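Local coordinates for protein 2,3-dihydroxybenzoate-AMP ligase (Thermobifida fusca, PDB 6E97) that belongs to the AMP-binding enzymes of the ANL clan, in which a large N-terminal region is followed by a smaller C-terminal domain, at residues A[66-71]-A[179-184]; A[128-133]-A[156-161]; A[204-209]-A[341-346]; A[391-396]-A[413-418]. All coordinates share one frame; numbering follows the deposited sequence.

Contact 1: A[66-71]-A[179-184]; sequences LATGLA and PGVFTR
V181, at the end of the short 3-10 segment 179-181, sets its branched side chain against A71 on helix 56-73. V181 CB lies 3.8 Å from A71 CB. With CG1 anti to the carbonyl carbon (chi1 -59°), the CG2 methyl of V181 falls between its backbone N and carbonyl carbon, and from there it extends beside the helix to 4.2 Å from T68 CA, spanning the groove between two residues almost one turn apart. A71 CA and V181 CA are 6.6 Å apart, a close approach that the single methyl of A71 is well suited to allow. The loop is the one that leads from strand 167-168, at one margin of the seven-stranded mixed sheet, to strand 190-195 near the other margin. F182 comes next and meets the preceding turn of the helix with one corner of its ring: CE1 is 3.7 Å from A67 CB and 4.1 Å from T68 OG1, both approached obliquely. One ring face lies against P179 CA, 3.5 Å from the ring plane, so the aromatic group folds back over its own 3-10 turn, which is closed by F182 N bonding to P179 O. The T68 hydroxyl is hydrogen-bonded to A64 O and to D178 N, just before P179. Beyond F182, the backbone of T183 is hydrogen-bonded to R100 on helix 89-101.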
# COMPACT_ATOMS: atom_id res chain seq x y z
N LEU A 66 0.14 10.10 -23.62
CA LEU A 66 -1.04 9.61 -22.90
C LEU A 66 -1.79 10.74 -22.22
O LEU A 66 -3.03 10.72 -22.18
CB LEU A 66 -0.65 8.55 -21.87
CG LEU A 66 -0.42 7.12 -22.36
CD1 LEU A 66 -0.06 6.24 -21.17
CD2 LEU A 66 -1.67 6.59 -23.05
N ALA A 67 -1.08 11.72 -21.65
CA ALA A 67 -1.77 12.85 -21.03
C ALA A 67 -2.58 13.63 -22.06
O ALA A 67 -3.72 14.03 -21.79
CB ALA A 67 -0.76 13.76 -20.33
N THR A 68 -2.01 13.83 -23.26
CA THR A 68 -2.79 14.45 -24.34
C THR A 68 -4.04 13.63 -24.65
O THR A 68 -5.12 14.19 -24.86
CB THR A 68 -1.90 14.60 -25.58
OG1 THR A 68 -0.74 15.38 -25.24
CG2 THR A 68 -2.65 15.28 -26.71
N GLY A 69 -3.92 12.30 -24.65
CA GLY A 69 -5.07 11.46 -24.94
C GLY A 69 -6.14 11.49 -23.86
O GLY A 69 -7.34 11.42 -24.15
N LEU A 70 -5.72 11.56 -22.59
CA LEU A 70 -6.67 11.66 -21.48
C LEU A 70 -7.36 13.01 -21.47
O LEU A 70 -8.55 13.10 -21.15
CB LEU A 70 -5.95 11.44 -20.15
CG LEU A 70 -5.47 10.03 -19.84
CD1 LEU A 70 -4.42 10.09 -18.73
CD2 LEU A 70 -6.63 9.17 -19.43
N ALA A 71 -6.63 14.08 -21.80
CA ALA A 71 -7.26 15.38 -21.95
C ALA A 71 -8.31 15.35 -23.05
O ALA A 71 -9.41 15.89 -22.89
CB ALA A 71 -6.21 16.45 -22.23
N PRO A 179 1.63 20.00 -24.87
CA PRO A 179 1.83 20.57 -23.53
C PRO A 179 0.83 21.65 -23.16
O PRO A 179 0.75 22.01 -21.98
CB PRO A 179 3.26 21.14 -23.60
CG PRO A 179 3.94 20.26 -24.61
CD PRO A 179 2.88 19.96 -25.65
N GLY A 180 0.06 22.17 -24.12
CA GLY A 180 -0.96 23.15 -23.79
C GLY A 180 -2.04 22.60 -22.88
O GLY A 180 -2.69 23.37 -22.16
N VAL A 181 -2.27 21.29 -22.90
CA VAL A 181 -3.31 20.70 -22.06
C VAL A 181 -2.80 20.29 -20.69
O VAL A 181 -3.60 19.86 -19.85
CB VAL A 181 -3.97 19.48 -22.74
CG1 VAL A 181 -4.58 19.88 -24.08
CG2 VAL A 181 -2.98 18.34 -22.90
N PHE A 182 -1.51 20.43 -20.44
CA PHE A 182 -0.96 20.09 -19.14
C PHE A 182 -1.26 21.20 -18.14
O PHE A 182 -1.50 22.36 -18.51
CB PHE A 182 0.55 19.86 -19.23
CG PHE A 182 0.98 18.81 -20.24
CD1 PHE A 182 0.07 17.92 -20.79
CD2 PHE A 182 2.31 18.70 -20.61
CE1 PHE A 182 0.48 16.96 -21.71
CE2 PHE A 182 2.73 17.75 -21.52
CZ PHE A 182 1.82 16.88 -22.07
N THR A 183 -1.26 20.84 -16.86
CA THR A 183 -1.50 21.80 -15.79
C THR A 183 -0.55 21.52 -14.64
O THR A 183 -0.34 20.36 -14.26
CB THR A 183 -2.94 21.72 -15.27
OG1 THR A 183 -3.84 22.20 -16.28
CG2 THR A 183 -3.10 22.55 -14.01
N ARG A 184 0.03 22.59 -14.10
CA ARG A 184 0.86 22.49 -12.91
C ARG A 184 0.04 22.87 -11.69
O ARG A 184 -0.33 24.05 -11.55
CB ARG A 184 2.08 23.40 -13.03
CG ARG A 184 3.08 23.19 -11.93
CD ARG A 184 4.00 24.37 -11.76
NE ARG A 184 4.95 24.12 -10.69
CZ ARG A 184 4.77 24.49 -9.42
NH1 ARG A 184 3.66 25.14 -9.06
NH2 ARG A 184 5.69 24.20 -8.51

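Contact 2: A[128-133]-A[156-161]; sequences ALIIPD and HVVVVG
L129 and I131 bond through their backbones to H156, V158 and V160 as two parallel strands in matching register. L129 N donates to H156 O, and its carbonyl takes V158 N at 2.8 Å from L129 O. I131 repeats the pattern: its N reaches V158 O almost straight (166°), and V160 N reaches I131 O at 2.8 Å. A weak bond from D133 N to V160 O ends the ladder, where D133 OD2 sits 3.4 Å from G161 CA. P132 fits because its nitrogen faces away from strand 156-160.

Beside the ladder, I130 CG1 runs alongside V158 on the face shared with A128, 4.0 Å from V158 CB. On the other face I131 CD1 slants across to V157 CG1 (4.0 Å). I131 CG1 stands between its backbone N and carbonyl carbon (chi1 44°), a rotation that swings CD1 over the neighbouring strand. The strands form a beta-alpha-beta crossover, whose helix 140-150 packs on I131 and V157. Farther out, V94 of helix 89-101 covers I130, and E162 N bonds to D133 OD2. Branched aliphatic residues thus supply apolar cover, while the L129 and I131 peptides are satisfied by strand 156-160 and those of A128 and I130 by strand 80-83.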
# COMPACT_ATOMS: atom_id res chain seq x y z
N ALA A 128 -12.77 8.50 -14.42
CA ALA A 128 -12.31 7.36 -15.19
C ALA A 128 -11.80 6.27 -14.27
O ALA A 128 -11.42 6.50 -13.12
CB ALA A 128 -11.19 7.75 -16.18
N LEU A 129 -11.81 5.05 -14.81
CA LEU A 129 -11.24 3.86 -14.19
C LEU A 129 -10.30 3.21 -15.20
O LEU A 129 -10.71 2.94 -16.33
CB LEU A 129 -12.34 2.87 -13.80
CG LEU A 129 -11.93 1.46 -13.40
CD1 LEU A 129 -11.03 1.51 -12.16
CD2 LEU A 129 -13.15 0.59 -13.17
N ILE A 130 -9.06 2.96 -14.79
CA ILE A 130 -8.07 2.33 -15.66
C ILE A 130 -7.72 0.95 -15.09
O ILE A 130 -7.30 0.84 -13.93
CB ILE A 130 -6.81 3.20 -15.83
CG1 ILE A 130 -7.18 4.57 -16.42
CG2 ILE A 130 -5.80 2.50 -16.73
CD1 ILE A 130 -6.00 5.51 -16.55
N ILE A 131 -7.88 -0.08 -15.91
CA ILE A 131 -7.76 -1.48 -15.50
C ILE A 131 -7.05 -2.28 -16.58
O ILE A 131 -6.95 -1.84 -17.74
CB ILE A 131 -9.14 -2.11 -15.22
CG1 ILE A 131 -10.12 -1.71 -16.33
CG2 ILE A 131 -9.66 -1.69 -13.84
CD1 ILE A 131 -11.38 -2.55 -16.38
N PRO A 132 -6.55 -3.47 -16.25
CA PRO A 132 -6.16 -4.44 -17.28
C PRO A 132 -7.39 -5.22 -17.74
O PRO A 132 -8.47 -5.09 -17.17
CB PRO A 132 -5.17 -5.34 -16.55
CG PRO A 132 -5.77 -5.42 -15.18
CD PRO A 132 -6.39 -4.05 -14.90
N ASP A 133 -7.21 -6.04 -18.77
CA ASP A 133 -8.32 -6.89 -19.19
C ASP A 133 -8.52 -8.02 -18.19
O ASP A 133 -9.61 -8.16 -17.61
CB ASP A 133 -8.11 -7.42 -20.62
CG ASP A 133 -6.72 -7.99 -20.88
OD1 ASP A 133 -5.92 -8.18 -19.95
OD2 ASP A 133 -6.43 -8.27 -22.07
N HIS A 156 -15.78 6.95 -17.93
CA HIS A 156 -14.71 6.48 -18.79
C HIS A 156 -14.03 5.28 -18.14
O HIS A 156 -13.56 5.38 -17.00
CB HIS A 156 -13.69 7.58 -19.09
CG HIS A 156 -14.27 8.79 -19.76
ND1 HIS A 156 -14.92 8.73 -20.98
CD2 HIS A 156 -14.29 10.10 -19.39
CE1 HIS A 156 -15.32 9.94 -21.32
NE2 HIS A 156 -14.95 10.79 -20.37
N VAL A 157 -13.97 4.16 -18.86
CA VAL A 157 -13.24 2.97 -18.43
C VAL A 157 -12.21 2.64 -19.50
O VAL A 157 -12.56 2.40 -20.66
CB VAL A 157 -14.18 1.77 -18.20
CG1 VAL A 157 -13.37 0.51 -17.94
CG2 VAL A 157 -15.16 2.06 -17.04
N VAL A 158 -10.94 2.63 -19.11
CA VAL A 158 -9.82 2.42 -20.04
C VAL A 158 -9.17 1.09 -19.72
O VAL A 158 -8.80 0.83 -18.56
CB VAL A 158 -8.81 3.58 -19.94
CG1 VAL A 158 -7.63 3.35 -20.85
CG2 VAL A 158 -9.50 4.90 -20.25
N VAL A 159 -9.01 0.24 -20.73
CA VAL A 159 -8.54 -1.13 -20.56
C VAL A 159 -7.17 -1.29 -21.21
O VAL A 159 -6.98 -0.93 -22.38
CB VAL A 159 -9.54 -2.15 -21.13
CG1 VAL A 159 -9.03 -3.58 -20.92
CG2 VAL A 159 -10.90 -1.97 -20.47
N VAL A 160 -6.23 -1.82 -20.44
CA VAL A 160 -4.93 -2.25 -20.94
C VAL A 160 -5.07 -3.70 -21.37
O VAL A 160 -5.40 -4.57 -20.56
CB VAL A 160 -3.85 -2.10 -19.86
CG1 VAL A 160 -2.47 -2.47 -20.40
CG2 VAL A 160 -3.86 -0.69 -19.30
N GLY A 161 -4.85 -3.97 -22.66
CA GLY A 161 -5.06 -5.31 -23.17
C GLY A 161 -6.19 -5.36 -24.17
O GLY A 161 -6.29 -4.48 -25.03

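Contact 3: A[204-209]-A[341-346]; sequences KLIPRT and MAEGLV. With J2J (5'-O-[(S)-[(2,3-dihydroxybenzene-1-carbonyl)oxy](hydroxy)phosphoryl]adenosine), chain C.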
# COMPACT_ATOMS: atom_id res chain seq x y z
N LYS A 204 -11.00 4.07 4.52
CA LYS A 204 -10.99 5.51 4.31
C LYS A 204 -9.98 5.87 3.23
O LYS A 204 -8.95 5.22 3.08
CB LYS A 204 -10.65 6.23 5.61
CG LYS A 204 -11.66 6.01 6.72
CD LYS A 204 -12.97 6.71 6.38
CE LYS A 204 -14.17 5.81 6.64
NZ LYS A 204 -14.17 5.28 8.03
N LEU A 205 -10.30 6.92 2.48
CA LEU A 205 -9.37 7.45 1.49
C LEU A 205 -8.41 8.45 2.13
O LEU A 205 -8.81 9.27 2.96
CB LEU A 205 -10.12 8.12 0.34
CG LEU A 205 -10.69 7.15 -0.69
CD1 LEU A 205 -11.66 6.18 -0.03
CD2 LEU A 205 -11.37 7.92 -1.80
N ILE A 206 -7.15 8.36 1.74
CA ILE A 206 -6.06 9.17 2.27
C ILE A 206 -5.63 10.15 1.18
O ILE A 206 -5.17 9.71 0.12
CB ILE A 206 -4.88 8.30 2.72
CG1 ILE A 206 -5.30 7.34 3.84
CG2 ILE A 206 -3.67 9.17 3.11
CD1 ILE A 206 -4.25 6.30 4.14
N PRO A 207 -5.75 11.46 1.40
CA PRO A 207 -5.17 12.42 0.45
C PRO A 207 -3.72 12.71 0.82
O PRO A 207 -3.42 12.95 1.98
CB PRO A 207 -6.05 13.66 0.60
CG PRO A 207 -7.04 13.35 1.74
CD PRO A 207 -6.51 12.15 2.46
N ARG A 208 -2.82 12.65 -0.16
CA ARG A 208 -1.42 12.98 0.05
C ARG A 208 -1.07 14.13 -0.87
O ARG A 208 -1.48 14.13 -2.03
CB ARG A 208 -0.52 11.76 -0.19
CG ARG A 208 -0.87 10.55 0.70
CD ARG A 208 -0.65 10.82 2.18
NE ARG A 208 0.74 11.15 2.48
CZ ARG A 208 1.65 10.27 2.88
NH1 ARG A 208 1.35 9.00 3.03
NH2 ARG A 208 2.89 10.68 3.11
N THR A 209 -0.33 15.12 -0.37
CA THR A 209 0.01 16.31 -1.14
C THR A 209 1.36 16.15 -1.82
O THR A 209 2.17 15.30 -1.44
CB THR A 209 0.03 17.57 -0.27
OG1 THR A 209 1.21 17.58 0.53
CG2 THR A 209 -1.20 17.65 0.62
N MET A 341 3.08 3.39 7.18
CA MET A 341 1.64 3.35 7.01
C MET A 341 1.24 4.34 5.93
O MET A 341 1.89 5.36 5.73
CB MET A 341 0.93 3.66 8.33
CG MET A 341 1.38 4.96 8.96
SD MET A 341 1.13 4.99 10.75
CE MET A 341 2.54 4.01 11.28
N ALA A 342 0.15 4.01 5.23
CA ALA A 342 -0.34 4.87 4.16
C ALA A 342 -0.73 6.25 4.66
O ALA A 342 -0.73 7.21 3.88
CB ALA A 342 -1.54 4.21 3.47
N GLU A 343 -1.05 6.38 5.95
CA GLU A 343 -1.44 7.67 6.53
C GLU A 343 -0.25 8.59 6.74
O GLU A 343 -0.45 9.79 6.95
CB GLU A 343 -2.16 7.45 7.87
CG GLU A 343 -3.60 6.92 7.77
CD GLU A 343 -3.69 5.40 7.68
OE1 GLU A 343 -2.64 4.72 7.65
OE2 GLU A 343 -4.82 4.88 7.63
N GLY A 344 0.97 8.07 6.70
CA GLY A 344 2.15 8.89 6.88
C GLY A 344 3.36 8.15 7.38
O GLY A 344 4.07 7.48 6.61
N LEU A 345 3.60 8.24 8.69
CA LEU A 345 4.83 7.79 9.34
C LEU A 345 5.43 6.54 8.71
O LEU A 345 4.76 5.51 8.54
CB LEU A 345 4.54 7.54 10.83
CG LEU A 345 5.75 7.09 11.65
CD1 LEU A 345 6.80 8.19 11.71
CD2 LEU A 345 5.28 6.67 13.04
N VAL A 346 6.73 6.63 8.39
CA VAL A 346 7.55 5.51 7.94
C VAL A 346 8.81 5.46 8.78
O VAL A 346 9.48 6.49 8.98
CB VAL A 346 7.91 5.62 6.44
CG1 VAL A 346 8.76 4.42 6.03
CG2 VAL A 346 6.66 5.71 5.60
C2 J2J C . 4.69 -4.63 12.05
N3 J2J C . 3.60 -4.04 11.52
C4 J2J C . 3.70 -3.25 10.43
C6 J2J C . 6.15 -3.71 10.45
C8 J2J C . 3.48 -1.93 8.70
C9 J2J C . 6.42 1.20 4.46
C12 J2J C . 6.26 -0.03 5.10
C15 J2J C . 4.99 -0.58 5.34
C18 J2J C . 3.83 0.09 4.95
C21 J2J C . 2.46 -0.49 5.21
C3 J2J C . 3.96 1.40 4.28
C5 J2J C . 5.01 -3.02 9.82
N1 J2J C . 5.92 -4.47 11.54
N6 J2J C . 7.40 -3.56 9.95
O3 J2J C . 2.84 2.07 3.89
O6 J2J C . 5.48 3.14 3.42
C1' J2J C . 1.38 -2.51 9.97
C2' J2J C . 1.01 -1.59 11.13
C3' J2J C . 0.74 -0.29 10.37
C4' J2J C . -0.00 -0.81 9.15
C5' J2J C . -0.06 0.10 7.95
C61 J2J C . 5.32 1.94 4.05
N7 J2J C . 4.81 -2.20 8.76
N9 J2J C . 2.83 -2.55 9.71
O17 J2J C . 2.39 -1.65 5.55
O1P J2J C . -1.28 1.17 5.35
O2' J2J C . -0.18 -2.10 11.71
O2P J2J C . 1.27 0.36 5.04
O3' J2J C . 0.02 0.68 11.11
O3P J2J C . -0.65 -1.13 4.40
O4' J2J C . 0.71 -2.03 8.82
O5' J2J C . -0.48 -0.60 6.80
P J2J C . -0.31 0.01 5.33
O HOH W 1 3.83 7.74 3.99
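R208 and I206, two residues apart on strand 205-209, both direct their side chains at the tight turn that joins strands 334-341 and 344-348 of another sheet. The turn, type I from M341 to G344, corresponds to the YGxTE motif of ANL enzymes, read here as FGMAE with A342 in the threonine place, and the bound J2J lies beside it. I206 presents its delta methyl end-on: CD1 is 3.5 Å from A342 CB, closer than usual for two carbons, and 3.7 Å from E343 CD. Isoleucine suits the place: its slim CD1 end fits between the alanine methyl and the glutamate chain, while CG2 lies near A342 O. E343 doubles back at chi2, laying its CG and carboxylate carbon beside that delta methyl, while OE2 is hydrogen-bonded to Y401 OH. R208 approaches the turn beside I206, its chain bent at both chi2 and chi3. The guanidinium meets A342 O edge-on, near its own plane, through a weak bond from NH1 (2.9 Å, 129°). Water 1 lies in the same plane and accepts a second bond from R208 NH1, then donates to G344 O at 2.6 Å, linking the arginine to the far end of the turn. R208 NH2 forms a salt bridge with D212, which probably helps to fix the rotation of the group. G344 adopts a positive phi of 155°, at which a side chain would press on the preceding carbonyl. A342 N, in the second position of the turn, donates a hydrogen bond to O1P of J2J (3.2 Å, 165°).

Contact 4: A[391-396]-A[413-418]; sequences LTRGPY and TPDGFY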
# COMPACT_ATOMS: atom_id res chain seq x y z
N LEU A 391 0.97 7.23 18.82
CA LEU A 391 0.42 8.42 18.18
C LEU A 391 1.56 9.13 17.48
O LEU A 391 2.70 9.11 17.95
CB LEU A 391 -0.23 9.36 19.20
CG LEU A 391 -1.25 8.81 20.18
CD1 LEU A 391 -1.77 9.96 21.03
CD2 LEU A 391 -2.38 8.12 19.48
N THR A 392 1.26 9.74 16.34
CA THR A 392 2.34 10.38 15.61
C THR A 392 1.79 11.59 14.86
O THR A 392 0.60 11.67 14.55
CB THR A 392 3.02 9.40 14.65
OG1 THR A 392 4.23 9.97 14.15
CG2 THR A 392 2.09 9.05 13.51
N ARG A 393 2.68 12.54 14.62
CA ARG A 393 2.33 13.79 13.94
C ARG A 393 3.58 14.27 13.23
O ARG A 393 4.66 14.18 13.81
CB ARG A 393 1.83 14.83 14.95
CG ARG A 393 1.44 16.17 14.37
CD ARG A 393 0.86 17.05 15.49
NE ARG A 393 1.90 17.60 16.35
CZ ARG A 393 1.66 18.37 17.41
NH1 ARG A 393 0.42 18.69 17.76
NH2 ARG A 393 2.67 18.83 18.12
N GLY A 394 3.46 14.75 11.99
CA GLY A 394 4.66 15.10 11.27
C GLY A 394 4.44 15.67 9.88
O GLY A 394 3.31 15.86 9.42
N PRO A 395 5.55 15.94 9.18
CA PRO A 395 5.47 16.66 7.90
C PRO A 395 4.95 15.84 6.73
O PRO A 395 4.72 16.41 5.65
CB PRO A 395 6.91 17.10 7.65
CG PRO A 395 7.75 16.16 8.44
CD PRO A 395 6.93 15.72 9.62
N TYR A 396 4.75 14.53 6.88
CA TYR A 396 4.12 13.74 5.83
C TYR A 396 3.05 12.82 6.41
O TYR A 396 2.68 11.83 5.77
CB TYR A 396 5.16 12.94 5.03
CG TYR A 396 5.97 12.00 5.88
CD1 TYR A 396 7.05 12.46 6.62
CD2 TYR A 396 5.66 10.65 5.95
CE1 TYR A 396 7.78 11.60 7.43
CE2 TYR A 396 6.38 9.79 6.74
CZ TYR A 396 7.44 10.27 7.48
OH TYR A 396 8.16 9.42 8.29
N THR A 413 -6.34 13.15 17.47
CA THR A 413 -6.55 13.93 18.67
C THR A 413 -6.83 15.39 18.31
O THR A 413 -6.56 15.82 17.18
CB THR A 413 -5.34 13.87 19.59
OG1 THR A 413 -4.23 14.53 18.97
CG2 THR A 413 -4.97 12.43 19.92
N PRO A 414 -7.36 16.17 19.25
CA PRO A 414 -7.65 17.57 18.95
C PRO A 414 -6.44 18.35 18.46
O PRO A 414 -6.60 19.23 17.61
CB PRO A 414 -8.18 18.11 20.29
CG PRO A 414 -8.78 16.91 20.93
CD PRO A 414 -7.86 15.78 20.58
N ASP A 415 -5.24 18.06 18.97
CA ASP A 415 -4.04 18.77 18.54
C ASP A 415 -3.37 18.13 17.32
O ASP A 415 -2.25 18.52 16.97
CB ASP A 415 -3.04 18.88 19.70
CG ASP A 415 -2.80 17.56 20.40
OD1 ASP A 415 -3.67 16.66 20.32
OD2 ASP A 415 -1.75 17.42 21.06
N GLY A 416 -4.01 17.17 16.67
CA GLY A 416 -3.57 16.71 15.38
C GLY A 416 -2.70 15.47 15.35
O GLY A 416 -2.12 15.19 14.30
N PHE A 417 -2.59 14.73 16.46
CA PHE A 417 -1.87 13.46 16.43
C PHE A 417 -2.74 12.37 15.83
O PHE A 417 -3.91 12.22 16.19
CB PHE A 417 -1.42 13.05 17.84
CG PHE A 417 -0.14 13.69 18.27
CD1 PHE A 417 1.07 13.03 18.11
CD2 PHE A 417 -0.13 14.96 18.83
CE1 PHE A 417 2.27 13.62 18.51
CE2 PHE A 417 1.05 15.56 19.22
CZ PHE A 417 2.25 14.89 19.06
N TYR A 418 -2.17 11.61 14.89
CA TYR A 418 -2.87 10.48 14.29
C TYR A 418 -2.74 9.25 15.18
O TYR A 418 -1.65 8.91 15.64
CB TYR A 418 -2.29 10.19 12.90
CG TYR A 418 -2.74 8.86 12.35
CD1 TYR A 418 -4.08 8.57 12.18
CD2 TYR A 418 -1.81 7.87 12.03
CE1 TYR A 418 -4.49 7.35 11.70
CE2 TYR A 418 -2.21 6.64 11.54
CZ TYR A 418 -3.56 6.39 11.37
OH TYR A 418 -3.97 5.16 10.91
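An antiparallel strand pairing between the end of strand 388-393 and the start of strand 418-426 is made by T392 and Y418. Beside it, R393 lies across the ring of F417. The pair is closed by T392 N to Y418 O (3.1 Å) and Y418 N to T392 O (2.8 Å). R393 has CG anti to its backbone N (chi1 180°), which carries the chain out over F417. Its CB makes a CH-pi contact, 3.8 Å from the F417 ring centroid and over the face. Farther along, F417 CE2 lies over the centre of the guanidinium, 3.4 Å from R393 CZ, with the two planes inclined by 31°. In this four-stranded antiparallel sheet, strand 388-393 runs between 371-375 and 418-426. The first of these neighbours supplies E371, in a salt bridge with R393 NE, and R373, in a cation-pi contact with F417. R393 NH1, meanwhile, reaches D415 O in the guanidinium plane, at 2.8 Å. The type I turn T413-G416 is braced by T413 OG1, which donates to D415 OD1 and accepts from F417 N at 3.0 Å, and so probably helps to position the D415 carbonyl. G416, with phi 96°, takes the positive-phi backbone that follows the turn, a conformation suited to glycine.

Along the chain, contact 2 is nested inside the loop closed by contact 1; contacts 3 and 4 follow in series. Contacts 1 and 2 lie on the same side of the chain's centre, with their own centres 18 Å apart. Contacts 2 and 3 both reach the seven-stranded mixed sheet: 128-132 and 156-160 lie toward one side, while 205-209 is the outermost strand on the other. Contact 3 joins that sheet to the nine-stranded one. Its centre is only 12 Å from that of contact 4, and they touch, with Y396 OH probably hydrogen-bonded to V346 N. Three sheets thus come together near J2J, whereas contact 2 and contact 1, which sets a loop against helix 56-73, lie farther from it.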